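Local atomic coordinates of succinate--CoA ligase subunit alpha (Campylobacter jejuni, PDB entry 6MEL), a protein that forms the alpha chain of a two-subunit CoA ligase, joining a Rossmann-type CoA-binding domain to a second alpha/beta domain of the CoA-ligase family. Residues A[151-156]-A[186-191]; A[126-129]-A[133-136]; A[171-176]-A[199-204]. All coordinates share one frame; numbering follows the deposited sequence.

Contact 1 of 3, residues A[151-156]-A[186-191]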
ATOM      1  N   ILE A 151      -3.839  18.354  -5.179  1.00 35.25           N
ATOM      2  CA  ILE A 151      -2.939  17.510  -4.422  1.00 35.27           C
ATOM      3  C   ILE A 151      -3.578  16.135  -4.347  1.00 36.34           C
ATOM      4  O   ILE A 151      -4.699  16.058  -3.909  1.00 37.63           O
ATOM      5  CB  ILE A 151      -2.701  18.053  -3.002  1.00 33.40           C
ATOM      6  CG1 ILE A 151      -2.288  19.525  -2.990  1.00 34.59           C
ATOM      7  CG2 ILE A 151      -1.685  17.192  -2.256  1.00 34.62           C
ATOM      8  CD1 ILE A 151      -2.584  20.200  -1.673  1.00 36.85           C
ATOM      9  N   SER A 152      -2.870  15.081  -4.783  1.00 35.12           N
ATOM     10  CA  SER A 152      -3.510  13.757  -4.912  1.00 35.49           C
ATOM     11  C   SER A 152      -2.545  12.607  -4.581  1.00 35.05           C
ATOM     12  O   SER A 152      -1.422  12.561  -5.083  1.00 34.45           O
ATOM     13  CB  SER A 152      -4.074  13.606  -6.284  1.00 36.23           C
ATOM     14  OG  SER A 152      -4.697  12.349  -6.463  1.00 32.73           O
ATOM     15  N   LYS A 153      -3.064  11.632  -3.835  1.00 32.45           N
ATOM     16  CA  LYS A 153      -2.357  10.405  -3.552  1.00 35.28           C
ATOM     17  C   LYS A 153      -2.500   9.402  -4.712  1.00 36.99           C
ATOM     18  O   LYS A 153      -1.922   8.262  -4.639  1.00 35.71           O
ATOM     19  CB  LYS A 153      -2.917   9.736  -2.302  1.00 36.41           C
ATOM     20  CG  LYS A 153      -2.379  10.184  -0.947  1.00 35.25           C
ATOM     21  CD  LYS A 153      -3.096   9.457   0.158  1.00 35.56           C
ATOM     22  CE  LYS A 153      -2.551   9.813   1.519  1.00 36.80           C
ATOM     23  NZ  LYS A 153      -3.262   9.080   2.590  1.00 36.86           N
ATOM     24  N   SER A 154      -3.214   9.774  -5.782  1.00 35.00           N
ATOM     25  CA  SER A 154      -3.378   8.834  -6.907  1.00 37.93           C
ATOM     26  C   SER A 154      -2.915   9.410  -8.254  1.00 40.56           C
ATOM     27  O   SER A 154      -2.454  10.567  -8.352  1.00 37.27           O
ATOM     28  CB  SER A 154      -4.758   8.248  -6.979  1.00 42.65           C
ATOM     29  OG  SER A 154      -5.726   9.065  -6.441  1.00 44.98           O
ATOM     30  N   GLY A 155      -2.958   8.529  -9.269  1.00 39.09           N
ATOM     31  CA  GLY A 155      -2.591   8.855 -10.651  1.00 40.38           C
ATOM     32  C   GLY A 155      -3.807   9.214 -11.507  1.00 40.22           C
ATOM     33  O   GLY A 155      -4.197  10.400 -11.641  1.00 41.87           O
ATOM     34  N   THR A 156      -4.449   8.195 -12.082  1.00 38.05           N
ATOM     35  CA  THR A 156      -5.562   8.426 -13.017  1.00 37.55           C
ATOM     36  C   THR A 156      -6.721   9.203 -12.376  1.00 37.69           C
ATOM     37  O   THR A 156      -7.392   9.970 -13.068  1.00 38.39           O
ATOM     38  CB  THR A 156      -6.036   7.098 -13.630  1.00 37.08           C
ATOM     39  OG1 THR A 156      -6.362   6.174 -12.596  1.00 34.92           O
ATOM     40  CG2 THR A 156      -4.951   6.537 -14.526  1.00 36.18           C
ATOM     41  N   LEU A 186       6.495  15.418   0.546  1.00 35.07           N
ATOM     42  CA  LEU A 186       5.572  16.522   0.693  1.00 37.10           C
ATOM     43  C   LEU A 186       4.129  15.991   0.607  1.00 37.69           C
ATOM     44  O   LEU A 186       3.793  15.130  -0.232  1.00 38.63           O
ATOM     45  CB  LEU A 186       5.810  17.547  -0.416  1.00 38.06           C
ATOM     46  CG  LEU A 186       7.152  18.265  -0.426  1.00 38.09           C
ATOM     47  CD1 LEU A 186       7.261  19.157  -1.647  1.00 41.02           C
ATOM     48  CD2 LEU A 186       7.371  19.076   0.835  1.00 40.99           C
ATOM     49  N   ALA A 187       3.257  16.514   1.466  1.00 38.86           N
ATOM     50  CA  ALA A 187       1.854  16.107   1.458  1.00 40.07           C
ATOM     51  C   ALA A 187       0.925  17.333   1.565  1.00 38.32           C
ATOM     52  O   ALA A 187       1.252  18.397   1.104  1.00 39.70           O
ATOM     53  CB  ALA A 187       1.655  15.108   2.565  1.00 40.59           C
ATOM     54  N   TYR A 188      -0.232  17.175   2.207  1.00 37.17           N
ATOM     55  CA  TYR A 188      -1.285  18.185   2.168  1.00 36.73           C
ATOM     56  C   TYR A 188      -0.813  19.474   2.841  1.00 37.69           C
ATOM     57  O   TYR A 188      -0.971  20.559   2.287  1.00 38.12           O
ATOM     58  CB  TYR A 188      -2.574  17.659   2.826  1.00 36.67           C
ATOM     59  CG  TYR A 188      -3.076  16.409   2.161  1.00 36.93           C
ATOM     60  CD1 TYR A 188      -3.601  16.444   0.878  1.00 36.74           C
ATOM     61  CD2 TYR A 188      -2.924  15.168   2.764  1.00 37.71           C
ATOM     62  CE1 TYR A 188      -3.988  15.290   0.225  1.00 35.57           C
ATOM     63  CE2 TYR A 188      -3.316  14.008   2.125  1.00 36.80           C
ATOM     64  CZ  TYR A 188      -3.864  14.068   0.859  1.00 37.48           C
ATOM     65  OH  TYR A 188      -4.307  12.918   0.257  1.00 38.47           O
ATOM     66  N   LYS A 189      -0.231  19.380   4.037  1.00 40.96           N
ATOM     67  CA  LYS A 189       0.075  20.606   4.816  1.00 42.92           C
ATOM     68  C   LYS A 189       1.046  21.505   4.061  1.00 43.08           C
ATOM     69  O   LYS A 189       0.801  22.685   3.938  1.00 43.45           O
ATOM     70  CB  LYS A 189       0.742  20.282   6.150  1.00 45.98           C
ATOM     71  CG  LYS A 189      -0.205  19.670   7.159  1.00 48.59           C
ATOM     72  CD  LYS A 189       0.465  19.326   8.478  1.00 50.05           C
ATOM     73  CE  LYS A 189      -0.627  19.064   9.498  1.00 54.53           C
ATOM     74  NZ  LYS A 189      -0.070  18.488  10.742  1.00 61.17           N
ATOM     75  N   GLU A 190       2.152  20.924   3.581  1.00 41.95           N
ATOM     76  CA  GLU A 190       3.210  21.683   2.922  1.00 43.01           C
ATOM     77  C   GLU A 190       2.687  22.277   1.613  1.00 42.95           C
ATOM     78  O   GLU A 190       2.948  23.441   1.295  1.00 44.14           O
ATOM     79  CB  GLU A 190       4.417  20.799   2.602  1.00 47.48           C
ATOM     80  CG  GLU A 190       5.084  20.193   3.836  1.00 50.58           C
ATOM     81  CD  GLU A 190       4.542  18.862   4.372  1.00 54.09           C
ATOM     82  OE1 GLU A 190       3.461  18.283   3.919  1.00 45.53           O
ATOM     83  OE2 GLU A 190       5.230  18.363   5.256  1.00 66.20           O
ATOM     84  N   LEU A 191       1.945  21.473   0.840  1.00 40.68           N
ATOM     85  CA  LEU A 191       1.497  21.919  -0.453  1.00 39.92           C
ATOM     86  C   LEU A 191       0.325  22.897  -0.327  1.00 38.84           C
ATOM     87  O   LEU A 191       0.219  23.846  -1.111  1.00 39.83           O
ATOM     88  CB  LEU A 191       1.151  20.702  -1.311  1.00 40.52           C
ATOM     89  CG  LEU A 191       2.363  19.842  -1.666  1.00 38.48           C
ATOM     90  CD1 LEU A 191       1.948  18.607  -2.437  1.00 38.85           C
ATOM     91  CD2 LEU A 191       3.347  20.637  -2.487  1.00 38.74           C
TER
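Tyr188 OH is hydrogen-bonded to the backbone O of Ile207 and lies against the aliphatic chain of Lys153, 3.6 Å from Lys153 CG. The contact seats the first turn of the helix of a beta-alpha-beta crossover in the CoA-ligase domain: helix 188-197 links strands 172-177 and 203-209 and packs over strand 148-152, which runs between them in the sheet. The lysine chain, extended beyond CG, passes the end of the phenol at about a right angle and brings Lys153 CE to the ring edge, near its plane. Beyond it the ammonium group forms a salt bridge with Glu215.

Two residues earlier, on the strand itself, Ile151 supplies the apolar part. Its two branches divide the work: CG2, anti to the backbone N, comes obliquely to the Tyr188 ring, 3.7 Å from Tyr188 CD1, while Ile151 CD1 reaches Leu191 one helical turn on, 3.8 Å from Leu191 CB. Leu191 CD1 then closes on Ile151 CG2 at 3.9 Å.

The chain is also held locally just after the strand and at the start of the helix. Ser152 OG accepts from Ser154 N at 3.0 Å in an ST turn that bends the chain off the strand. At the helix start Ala187 is the N-cap, and Ala187 N donates to Glu190 OE1 at 3.0 Å, arriving from above the carboxylate plane.

Contact 2 of 3, residues A[126-129]-A[133-136]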
ATOM      1  N   GLY A 126       3.948  12.322 -10.424  1.00 35.49           N
ATOM      2  CA  GLY A 126       4.806  13.491 -10.480  1.00 35.79           C
ATOM      3  C   GLY A 126       4.085  14.809 -10.301  1.00 36.62           C
ATOM      4  O   GLY A 126       3.091  14.899  -9.591  1.00 36.88           O
ATOM      5  N   ILE A 127       4.628  15.856 -10.916  1.00 35.35           N
ATOM      6  CA  ILE A 127       4.112  17.214 -10.717  1.00 37.27           C
ATOM      7  C   ILE A 127       3.983  17.876 -12.087  1.00 39.86           C
ATOM      8  O   ILE A 127       4.788  17.615 -12.981  1.00 39.28           O
ATOM      9  CB  ILE A 127       4.986  18.033  -9.743  1.00 38.03           C
ATOM     10  CG1 ILE A 127       4.478  19.464  -9.553  1.00 38.63           C
ATOM     11  CG2 ILE A 127       6.441  18.045 -10.176  1.00 40.61           C
ATOM     12  CD1 ILE A 127       5.164  20.199  -8.408  1.00 40.39           C
ATOM     13  N   ILE A 128       2.942  18.701 -12.255  1.00 39.19           N
ATOM     14  CA  ILE A 128       2.739  19.389 -13.517  1.00 40.04           C
ATOM     15  C   ILE A 128       2.273  20.800 -13.217  1.00 39.16           C
ATOM     16  O   ILE A 128       1.357  20.997 -12.407  1.00 39.17           O
ATOM     17  CB  ILE A 128       1.762  18.644 -14.465  1.00 40.35           C
ATOM     18  CG1 ILE A 128       1.551  19.424 -15.767  1.00 40.98           C
ATOM     19  CG2 ILE A 128       0.410  18.348 -13.810  1.00 40.77           C
ATOM     20  CD1 ILE A 128       1.009  18.621 -16.907  1.00 41.76           C
ATOM     21  N   THR A 129       2.890  21.756 -13.914  1.00 41.21           N
ATOM     22  CA  THR A 129       2.409  23.130 -13.974  1.00 41.85           C
ATOM     23  C   THR A 129       1.856  23.347 -15.389  1.00 43.38           C
ATOM     24  O   THR A 129       2.616  23.356 -16.355  1.00 43.15           O
ATOM     25  CB  THR A 129       3.480  24.141 -13.572  1.00 42.94           C
ATOM     26  OG1 THR A 129       3.699  23.981 -12.173  1.00 43.63           O
ATOM     27  CG2 THR A 129       3.085  25.588 -13.861  1.00 44.77           C
ATOM     28  N   CYS A 133       5.327  23.029 -17.691  1.00 46.28           N
ATOM     29  CA  CYS A 133       6.274  21.944 -17.503  1.00 45.63           C
ATOM     30  C   CYS A 133       5.586  20.778 -16.809  1.00 43.34           C
ATOM     31  O   CYS A 133       4.595  20.941 -16.072  1.00 44.00           O
ATOM     32  CB  CYS A 133       7.476  22.367 -16.670  1.00 48.40           C
ATOM     33  SG  CYS A 133       7.053  22.739 -14.952  1.00 50.39           S
ATOM     34  N   LYS A 134       6.146  19.604 -17.029  1.00 43.16           N
ATOM     35  CA  LYS A 134       5.676  18.416 -16.345  1.00 44.82           C
ATOM     36  C   LYS A 134       6.868  17.508 -16.027  1.00 42.09           C
ATOM     37  O   LYS A 134       7.803  17.366 -16.825  1.00 41.80           O
ATOM     38  CB  LYS A 134       4.563  17.758 -17.167  1.00 43.89           C
ATOM     39  CG  LYS A 134       4.988  16.688 -18.153  1.00 44.22           C
ATOM     40  CD  LYS A 134       3.826  16.107 -18.891  1.00 42.84           C
ATOM     41  CE  LYS A 134       4.162  14.965 -19.838  1.00 44.84           C
ATOM     42  NZ  LYS A 134       4.284  13.684 -19.096  1.00 48.72           N
ATOM     43  N   LEU A 135       6.855  16.952 -14.814  1.00 39.26           N
ATOM     44  CA  LEU A 135       7.925  16.050 -14.340  1.00 38.40           C
ATOM     45  C   LEU A 135       7.244  14.768 -13.889  1.00 37.91           C
ATOM     46  O   LEU A 135       6.704  14.698 -12.767  1.00 36.75           O
ATOM     47  CB  LEU A 135       8.678  16.671 -13.169  1.00 39.41           C
ATOM     48  CG  LEU A 135       9.638  17.834 -13.436  1.00 41.94           C
ATOM     49  CD1 LEU A 135       8.882  19.116 -13.739  1.00 44.11           C
ATOM     50  CD2 LEU A 135      10.494  18.062 -12.217  1.00 42.59           C
ATOM     51  N   GLY A 136       7.195  13.793 -14.794  1.00 36.96           N
ATOM     52  CA  GLY A 136       6.471  12.581 -14.523  1.00 36.92           C
ATOM     53  C   GLY A 136       5.718  12.088 -15.736  1.00 38.25           C
ATOM     54  O   GLY A 136       6.148  12.336 -16.876  1.00 37.94           O
TER
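Leu135 N donates to Ile127 O at 2.8 Å in an almost straight bond (175° at the hydrogen), and Ile127 N answers to Leu135 O at 3.0 Å, with the donor tilted from the carbonyl plane. The second hydrogen-bonded pair repeats this two residues along: Thr129 N to Cys133 O at 2.9 Å and Cys133 N to Thr129 O at 3.0 Å. CA-H...O contacts from residues of the non-hydrogen-bonded pairs add to these, the closest being Gly126 CA to Leu135 O at 3.2 Å.

Together the strands make a beta hairpin, closed by three residues. Strand 126-129 bonds on its other side to strand 172-177, which places 133-136 outermost within this chain.

Gly126 and Gly136, both at positive phi, face each other where the hairpin opens. On one face Ile128 and Lys134 pair: with CG1 anti to the backbone N (chi1 179°), the isoleucine extends so that Ile128 CD1 sits 3.7 Å from Lys134 CB. The lysine tail leads away, bends at its last torsion and gives NZ to Met138 O, with a weak bond to Gly136 O. On the other face Ile127 and Leu135 lie side by side, Ile127 CG2 being 4.0 Å from Leu135 CB, and Cys133 SG rests against Thr129 CB.

Contact 3 of 3, residues A[171-176]-A[199-204]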
ATOM      1  N   GLY A 171      -9.491  25.607 -14.641  1.00 47.26           N
ATOM      2  CA  GLY A 171      -8.250  24.915 -14.985  1.00 45.31           C
ATOM      3  C   GLY A 171      -7.357  24.778 -13.768  1.00 42.21           C
ATOM      4  O   GLY A 171      -7.708  25.230 -12.678  1.00 41.31           O
ATOM      5  N   ILE A 172      -6.183  24.193 -13.999  1.00 41.80           N
ATOM      6  CA  ILE A 172      -5.283  23.775 -12.979  1.00 41.10           C
ATOM      7  C   ILE A 172      -4.081  24.704 -12.981  1.00 39.94           C
ATOM      8  O   ILE A 172      -3.516  24.991 -14.032  1.00 41.23           O
ATOM      9  CB  ILE A 172      -4.831  22.322 -13.190  1.00 40.35           C
ATOM     10  CG1 ILE A 172      -6.017  21.347 -13.243  1.00 40.33           C
ATOM     11  CG2 ILE A 172      -3.811  21.955 -12.131  1.00 40.13           C
ATOM     12  CD1 ILE A 172      -6.981  21.438 -12.073  1.00 42.05           C
ATOM     13  N   SER A 173      -3.655  25.106 -11.783  1.00 40.62           N
ATOM     14  CA  SER A 173      -2.436  25.891 -11.669  1.00 42.36           C
ATOM     15  C   SER A 173      -1.248  24.924 -11.698  1.00 42.67           C
ATOM     16  O   SER A 173      -0.542  24.809 -12.705  1.00 40.91           O
ATOM     17  CB  SER A 173      -2.457  26.792 -10.449  1.00 42.67           C
ATOM     18  OG  SER A 173      -2.841  26.090  -9.271  1.00 41.98           O
ATOM     19  N   THR A 174      -1.086  24.185 -10.603  1.00 39.38           N
ATOM     20  CA  THR A 174      -0.149  23.094 -10.505  1.00 38.33           C
ATOM     21  C   THR A 174      -0.888  21.910  -9.880  1.00 40.02           C
ATOM     22  O   THR A 174      -1.706  22.097  -8.926  1.00 37.92           O
ATOM     23  CB  THR A 174       1.062  23.495  -9.645  1.00 38.41           C
ATOM     24  OG1 THR A 174       1.808  24.557 -10.247  1.00 40.56           O
ATOM     25  CG2 THR A 174       2.053  22.365  -9.461  1.00 39.01           C
ATOM     26  N   ALA A 175      -0.608  20.707 -10.384  1.00 39.10           N
ATOM     27  CA  ALA A 175      -1.107  19.473  -9.768  1.00 37.88           C
ATOM     28  C   ALA A 175       0.092  18.657  -9.274  1.00 36.55           C
ATOM     29  O   ALA A 175       1.062  18.473 -10.031  1.00 38.24           O
ATOM     30  CB  ALA A 175      -1.913  18.669 -10.744  1.00 38.61           C
ATOM     31  N   VAL A 176      -0.010  18.146  -8.043  1.00 34.42           N
ATOM     32  CA  VAL A 176       1.037  17.357  -7.444  1.00 36.04           C
ATOM     33  C   VAL A 176       0.475  15.985  -7.059  1.00 36.91           C
ATOM     34  O   VAL A 176      -0.468  15.871  -6.270  1.00 37.38           O
ATOM     35  CB  VAL A 176       1.615  18.060  -6.220  1.00 35.95           C
ATOM     36  CG1 VAL A 176       2.859  17.340  -5.745  1.00 38.84           C
ATOM     37  CG2 VAL A 176       1.883  19.516  -6.504  1.00 37.33           C
ATOM     38  N   ASP A 199      -0.558  33.413  -5.650  1.00 52.93           N
ATOM     39  CA  ASP A 199      -1.639  34.320  -6.058  1.00 54.56           C
ATOM     40  C   ASP A 199      -2.439  33.764  -7.243  1.00 51.17           C
ATOM     41  O   ASP A 199      -3.553  34.093  -7.354  1.00 49.82           O
ATOM     42  CB  ASP A 199      -1.121  35.717  -6.418  1.00 57.68           C
ATOM     43  CG  ASP A 199      -0.683  36.532  -5.219  1.00 59.67           C
ATOM     44  OD1 ASP A 199      -0.941  36.095  -4.080  1.00 59.51           O
ATOM     45  OD2 ASP A 199      -0.061  37.593  -5.437  1.00 68.01           O
ATOM     46  N   GLU A 200      -1.859  32.907  -8.096  1.00 50.83           N
ATOM     47  CA  GLU A 200      -2.588  32.350  -9.239  1.00 51.27           C
ATOM     48  C   GLU A 200      -3.569  31.265  -8.778  1.00 50.14           C
ATOM     49  O   GLU A 200      -4.398  30.849  -9.557  1.00 47.20           O
ATOM     50  CB  GLU A 200      -1.639  31.757 -10.291  1.00 58.69           C
ATOM     51  CG  GLU A 200      -0.481  32.685 -10.697  1.00 66.73           C
ATOM     52  CD  GLU A 200      -0.974  34.069 -11.092  1.00 74.78           C
ATOM     53  OE1 GLU A 200      -1.816  34.113 -12.003  1.00 79.83           O
ATOM     54  OE2 GLU A 200      -0.598  35.088 -10.430  1.00 80.49           O
ATOM     55  N   THR A 201      -3.444  30.753  -7.545  1.00 45.07           N
ATOM     56  CA  THR A 201      -4.341  29.686  -7.144  1.00 44.95           C
ATOM     57  C   THR A 201      -5.487  30.279  -6.308  1.00 43.26           C
ATOM     58  O   THR A 201      -5.230  31.001  -5.343  1.00 44.35           O
ATOM     59  CB  THR A 201      -3.572  28.570  -6.423  1.00 45.78           C
ATOM     60  OG1 THR A 201      -2.627  27.951  -7.308  1.00 42.48           O
ATOM     61  CG2 THR A 201      -4.519  27.529  -5.870  1.00 44.13           C
ATOM     62  N   LYS A 202      -6.736  29.967  -6.656  1.00 41.09           N
ATOM     63  CA  LYS A 202      -7.889  30.477  -5.861  1.00 46.39           C
ATOM     64  C   LYS A 202      -8.605  29.376  -5.083  1.00 45.78           C
ATOM     65  O   LYS A 202      -9.396  29.658  -4.210  1.00 44.72           O
ATOM     66  CB  LYS A 202      -8.864  31.176  -6.794  1.00 48.36           C
ATOM     67  CG  LYS A 202      -8.219  32.388  -7.423  1.00 55.14           C
ATOM     68  CD  LYS A 202      -9.153  33.189  -8.242  1.00 66.29           C
ATOM     69  CE  LYS A 202      -8.642  34.614  -8.409  1.00 74.37           C
ATOM     70  NZ  LYS A 202      -8.920  35.099  -9.782  1.00 78.93           N
ATOM     71  N   ALA A 203      -8.346  28.116  -5.417  1.00 44.90           N
ATOM     72  CA  ALA A 203      -9.006  27.019  -4.732  1.00 43.12           C
ATOM     73  C   ALA A 203      -8.129  25.784  -4.883  1.00 41.38           C
ATOM     74  O   ALA A 203      -7.343  25.712  -5.809  1.00 40.90           O
ATOM     75  CB  ALA A 203     -10.368  26.805  -5.327  1.00 43.95           C
ATOM     76  N   ILE A 204      -8.248  24.857  -3.941  1.00 39.96           N
ATOM     77  CA  ILE A 204      -7.463  23.642  -3.977  1.00 40.79           C
ATOM     78  C   ILE A 204      -8.380  22.425  -3.877  1.00 41.07           C
ATOM     79  O   ILE A 204      -9.276  22.389  -3.011  1.00 41.42           O
ATOM     80  CB  ILE A 204      -6.426  23.620  -2.846  1.00 40.50           C
ATOM     81  CG1 ILE A 204      -5.529  24.859  -2.864  1.00 43.15           C
ATOM     82  CG2 ILE A 204      -5.596  22.365  -2.956  1.00 41.20           C
ATOM     83  CD1 ILE A 204      -5.831  25.826  -1.782  1.00 44.84           C
TER
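Ser173 and Thr201 meet through their hydroxyls, Ser173 OG lying 2.7 Å from Thr201 OG1 in a buried hydrogen bond. It ties together two ends of the beta-alpha-beta crossover of the CoA-ligase domain: Ser173 stands at a corner of the chain in strand 172-177, and Thr201 sits in the loop between helix 188-197 and strand 203-209. These two strands are parallel but not adjacent, with 148-152 between them, so the bond joins chain from either side of strand 148-152, close to its first residue.

Among the polar contacts, each hydroxyl has a second partner. Thr201 OG1 is also bonded to Asp198 OD2, just past the helix end, and Ser173 OG makes a weak bond to Val148 O at the beginning of strand 148-152. The resulting run is carboxylate, hydroxyl, hydroxyl, carbonyl. The torsions set up the meeting: Ser173 OG is lodged between its own backbone N and carbonyl carbon (chi1 49°), while Thr201 OG1 stands beside its own N (chi1 -64°), which turns the threonine methyl off to the flank.

Van der Waals contact between the two segments is slight. It comes from the same pair, with Ser173 CB 3.4 Å from Thr201 OG1. From helix 188-197, Phe195 packs against both side chains. The backbones stay well apart, Ser173 CA being 6.2 Å from Thr201 CA. The methyl, Thr201 CG2, comes no nearer to Ser173 OG than 4.1 Å.

All three contacts reach the same mixed sheet, and their centres lie about 13 Å from each other. Contacts 1 and 3 share the crossover and alternate along the chain: contact 1 seats the start of its helix, and contact 3 ties the chain at the far end of that helix. They touch directly, Ser152 N lying 2.9 Å from Val176 O and Leu191 CD1 3.7 Å from Val176 CG1. Contact 2, earlier in the chain, extends the sheet beyond strand 172-177, with Ile128 O 2.8 Å from Ala175 N and Thr129 OG1 2.8 Å from Thr174 OG1. Contacts 1 and 2 do not touch; their nearest atoms are about 6 Å apart.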